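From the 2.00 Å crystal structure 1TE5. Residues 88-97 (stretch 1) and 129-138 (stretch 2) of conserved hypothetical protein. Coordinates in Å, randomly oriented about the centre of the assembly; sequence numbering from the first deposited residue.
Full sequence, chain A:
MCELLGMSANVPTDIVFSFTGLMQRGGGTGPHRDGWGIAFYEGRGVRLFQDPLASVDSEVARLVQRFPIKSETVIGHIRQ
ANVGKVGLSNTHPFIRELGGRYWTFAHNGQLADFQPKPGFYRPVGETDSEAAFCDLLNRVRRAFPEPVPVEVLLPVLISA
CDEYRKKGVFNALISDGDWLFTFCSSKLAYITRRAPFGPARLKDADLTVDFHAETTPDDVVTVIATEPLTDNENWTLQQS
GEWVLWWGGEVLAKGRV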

# COMPACT_ATOMS: atom_id res chain seq x y z
N LEU A 88 4.73 11.87 -2.45
CA LEU A 88 4.35 10.61 -1.83
C LEU A 88 5.51 9.61 -1.72
O LEU A 88 5.58 8.85 -0.77
N SER A 89 6.41 9.61 -2.70
CA SER A 89 7.54 8.69 -2.68
C SER A 89 8.52 8.96 -1.53
O SER A 89 9.39 8.13 -1.24
N ASN A 90 8.35 10.10 -0.87
CA ASN A 90 9.20 10.49 0.24
C ASN A 90 8.46 10.52 1.58
O ASN A 90 8.96 11.07 2.56
N THR A 91 7.30 9.88 1.62
CA THR A 91 6.48 9.84 2.83
C THR A 91 6.55 8.43 3.49
O THR A 91 6.49 7.42 2.79
N HIS A 92 6.76 8.42 4.81
CA HIS A 92 6.85 7.20 5.61
C HIS A 92 5.45 6.75 5.99
O HIS A 92 4.53 7.57 6.04
N PRO A 93 5.27 5.46 6.30
CA PRO A 93 6.30 4.42 6.31
C PRO A 93 6.49 3.77 4.92
O PRO A 93 5.74 4.07 4.00
N PHE A 94 7.51 2.91 4.79
CA PHE A 94 7.80 2.24 3.53
C PHE A 94 7.56 0.73 3.64
O PHE A 94 7.79 0.13 4.69
N ILE A 95 7.09 0.13 2.55
CA ILE A 95 6.80 -1.30 2.51
C ILE A 95 7.59 -2.02 1.42
O ILE A 95 7.84 -1.46 0.34
N ARG A 96 7.98 -3.26 1.70
CA ARG A 96 8.71 -4.09 0.75
C ARG A 96 8.66 -5.54 1.23
O ARG A 96 8.82 -5.80 2.42
N GLU A 97 8.36 -6.47 0.32
CA GLU A 97 8.29 -7.87 0.73
C GLU A 97 9.64 -8.57 0.67
O GLU A 97 10.44 -8.35 -0.24
N SER A 129 15.86 7.80 4.67
CA SER A 129 15.12 6.78 5.40
C SER A 129 14.89 5.54 4.55
O SER A 129 15.09 4.42 5.01
N GLU A 130 14.44 5.75 3.31
CA GLU A 130 14.16 4.65 2.39
C GLU A 130 15.44 3.97 1.92
O GLU A 130 15.45 2.77 1.65
N ALA A 131 16.51 4.75 1.77
CA ALA A 131 17.80 4.22 1.36
C ALA A 131 18.30 3.29 2.47
O ALA A 131 18.93 2.27 2.21
N ALA A 132 18.01 3.67 3.72
CA ALA A 132 18.39 2.90 4.89
C ALA A 132 17.56 1.63 4.96
O ALA A 132 18.07 0.57 5.34
N PHE A 133 16.27 1.75 4.64
CA PHE A 133 15.35 0.61 4.67
C PHE A 133 15.78 -0.49 3.69
O PHE A 133 15.83 -1.67 4.04
N CYS A 134 16.01 -0.09 2.45
CA CYS A 134 16.44 -1.00 1.41
C CYS A 134 17.76 -1.65 1.76
O CYS A 134 17.91 -2.86 1.63
N ASP A 135 18.72 -0.84 2.22
CA ASP A 135 20.04 -1.35 2.59
C ASP A 135 19.95 -2.42 3.67
O ASP A 135 20.61 -3.47 3.58
N LEU A 136 19.15 -2.14 4.70
CA LEU A 136 18.95 -3.08 5.80
C LEU A 136 18.33 -4.36 5.26
O LEU A 136 18.62 -5.45 5.75
N LEU A 137 17.46 -4.20 4.27
CA LEU A 137 16.77 -5.31 3.63
C LEU A 137 17.75 -6.13 2.81
O LEU A 137 17.61 -7.34 2.70
N ASN A 138 18.75 -5.46 2.23
CA ASN A 138 19.76 -6.11 1.41
C ASN A 138 20.70 -6.96 2.26
O ASN A 138 21.19 -7.99 1.81

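Packing of helix 129-138 against strand 94-97 and the loop before it; the two axes run nearly parallel, 21° apart and 9.7 Å at closest approach, and the helix presents one face to the strand. Ser129 points toward stretch 1 with chi1 m. Its OG lies 2.8 Å from His92 NE2 in a hydrogen bond, near the plane of the imidazole; His92 CB points sideways, and chi1 m brings the ring to the helix. Ser129 CB also meets the edge of the Phe94 ring, 4.1 Å from CE1. Glu130, extended with chi1 t and chi2 t, does double duty. Its CB sits over the face of the Phe94 ring, 3.9 Å from the centroid in a CH-pi contact, while its carboxylate reaches past the ring to a salt bridge, Arg96 NH1 to Glu130 OE2 at 2.9 Å, at the edge of the guanidinium, near its plane. Water 1 donates to Ser89 O at 2.9 Å and, weakly, to Glu130 OE2 at 3.1 Å, so it links the carboxylate to the backbone ahead of the strand. Ala131 and Ala132 lie on the part of the helix out of reach. One turn on from Ser129, Phe133 (chi1 t) points toward the strand: its CD1 packs 3.6 Å from Phe94 CB, and its CE1 comes within 3.3 Å of Phe94 O and 4.1 Å of Arg96 CB. Phe94 (chi1 m) and Arg96 both point toward the helix, whereas Ile95 between them points away, in the usual alternation of a strand. Cys134 points sideways, chi1 m, with SG 3.4 Å from Arg96 NH2. The arginine has chi1 and chi2 between wells, and its NE donates to Ile95 O at 3.2 Å. Asp135 and Leu136 again lie out of reach. Leu137 (chi1 m, chi2 t) closes the contact, its CD1 3.7 Å from Arg96 CB.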

# COMPACT_ATOMS: atom_id res chain seq x y z
CB LEU A 88 3.21 9.99 -2.64
CG LEU A 88 2.58 8.68 -2.18
CD1 LEU A 88 1.96 8.88 -0.82
CD2 LEU A 88 1.53 8.25 -3.17
CB SER A 89 8.27 8.68 -4.03
OG SER A 89 8.76 9.96 -4.40
CB ASN A 90 9.85 11.83 -0.08
CG ASN A 90 10.83 11.83 -1.24
OD1 ASN A 90 11.69 10.95 -1.34
ND2 ASN A 90 10.69 12.79 -2.15
CB THR A 91 5.03 10.21 2.48
OG1 THR A 91 5.01 11.49 1.82
CG2 THR A 91 4.16 10.28 3.71
CB HIS A 92 7.57 7.46 6.94
CG HIS A 92 8.97 7.95 6.82
ND1 HIS A 92 9.36 8.91 5.91
CD2 HIS A 92 10.08 7.65 7.54
CE1 HIS A 92 10.64 9.18 6.08
NE2 HIS A 92 11.10 8.43 7.06
CB PRO A 93 5.77 3.43 7.34
CG PRO A 93 4.29 3.56 7.20
CD PRO A 93 4.09 5.04 7.08
CB PHE A 94 9.24 2.52 3.09
CG PHE A 94 9.54 3.99 2.94
CD1 PHE A 94 10.28 4.66 3.91
CD2 PHE A 94 9.08 4.70 1.84
CE1 PHE A 94 10.55 6.02 3.77
CE2 PHE A 94 9.34 6.06 1.70
CZ PHE A 94 10.08 6.72 2.66
CB ILE A 95 5.30 -1.57 2.27
CG1 ILE A 95 4.45 -0.79 3.27
CG2 ILE A 95 4.99 -3.07 2.37
CD1 ILE A 95 2.98 -1.01 3.09
CB ARG A 96 10.16 -3.62 0.62
CG ARG A 96 10.62 -3.52 -0.82
CD ARG A 96 11.54 -2.33 -1.08
NE ARG A 96 10.77 -1.11 -0.85
CZ ARG A 96 11.02 0.06 -1.43
NH1 ARG A 96 10.27 1.10 -1.14
NH2 ARG A 96 12.01 0.19 -2.30
CB GLU A 97 7.25 -8.65 -0.08
CG GLU A 97 7.69 -9.14 -1.45
CD GLU A 97 8.24 -10.58 -1.47
OE1 GLU A 97 8.22 -11.29 -0.45
OE2 GLU A 97 8.69 -10.98 -2.55
CB SER A 129 13.77 7.33 5.87
OG SER A 129 13.92 8.40 6.79
CB GLU A 130 13.35 5.14 1.20
CG GLU A 130 12.91 4.04 0.26
CD GLU A 130 12.01 4.54 -0.84
OE1 GLU A 130 11.86 5.77 -0.99
OE2 GLU A 130 11.46 3.68 -1.56
CB ALA A 131 18.78 5.36 1.13
CB ALA A 132 18.20 3.72 6.16
CB PHE A 133 13.93 1.07 4.31
CG PHE A 133 12.89 -0.03 4.37
CD1 PHE A 133 11.76 0.03 3.58
CD2 PHE A 133 13.05 -1.11 5.25
CE1 PHE A 133 10.77 -0.97 3.64
CE2 PHE A 133 12.08 -2.12 5.33
CZ PHE A 133 10.93 -2.05 4.52
CB CYS A 134 16.55 -0.27 0.08
SG CYS A 134 14.96 0.30 -0.52
CB ASP A 135 20.94 -0.21 3.07
CG ASP A 135 22.38 -0.67 3.29
OD1 ASP A 135 23.08 -0.95 2.30
OD2 ASP A 135 22.79 -0.74 4.46
CB LEU A 136 18.03 -2.47 6.87
CG LEU A 136 17.58 -3.34 8.06
CD1 LEU A 136 17.38 -2.44 9.27
CD2 LEU A 136 16.31 -4.11 7.73
CB LEU A 137 15.63 -4.79 2.74
CG LEU A 137 14.32 -4.41 3.44
CD1 LEU A 137 13.37 -3.81 2.44
CD2 LEU A 137 13.70 -5.62 4.09
CB ASN A 138 20.57 -5.09 0.62
CG ASN A 138 19.77 -4.46 -0.50
OD1 ASN A 138 20.15 -3.42 -1.05
ND2 ASN A 138 18.66 -5.09 -0.87
O HOH W 1 8.83 5.27 -1.63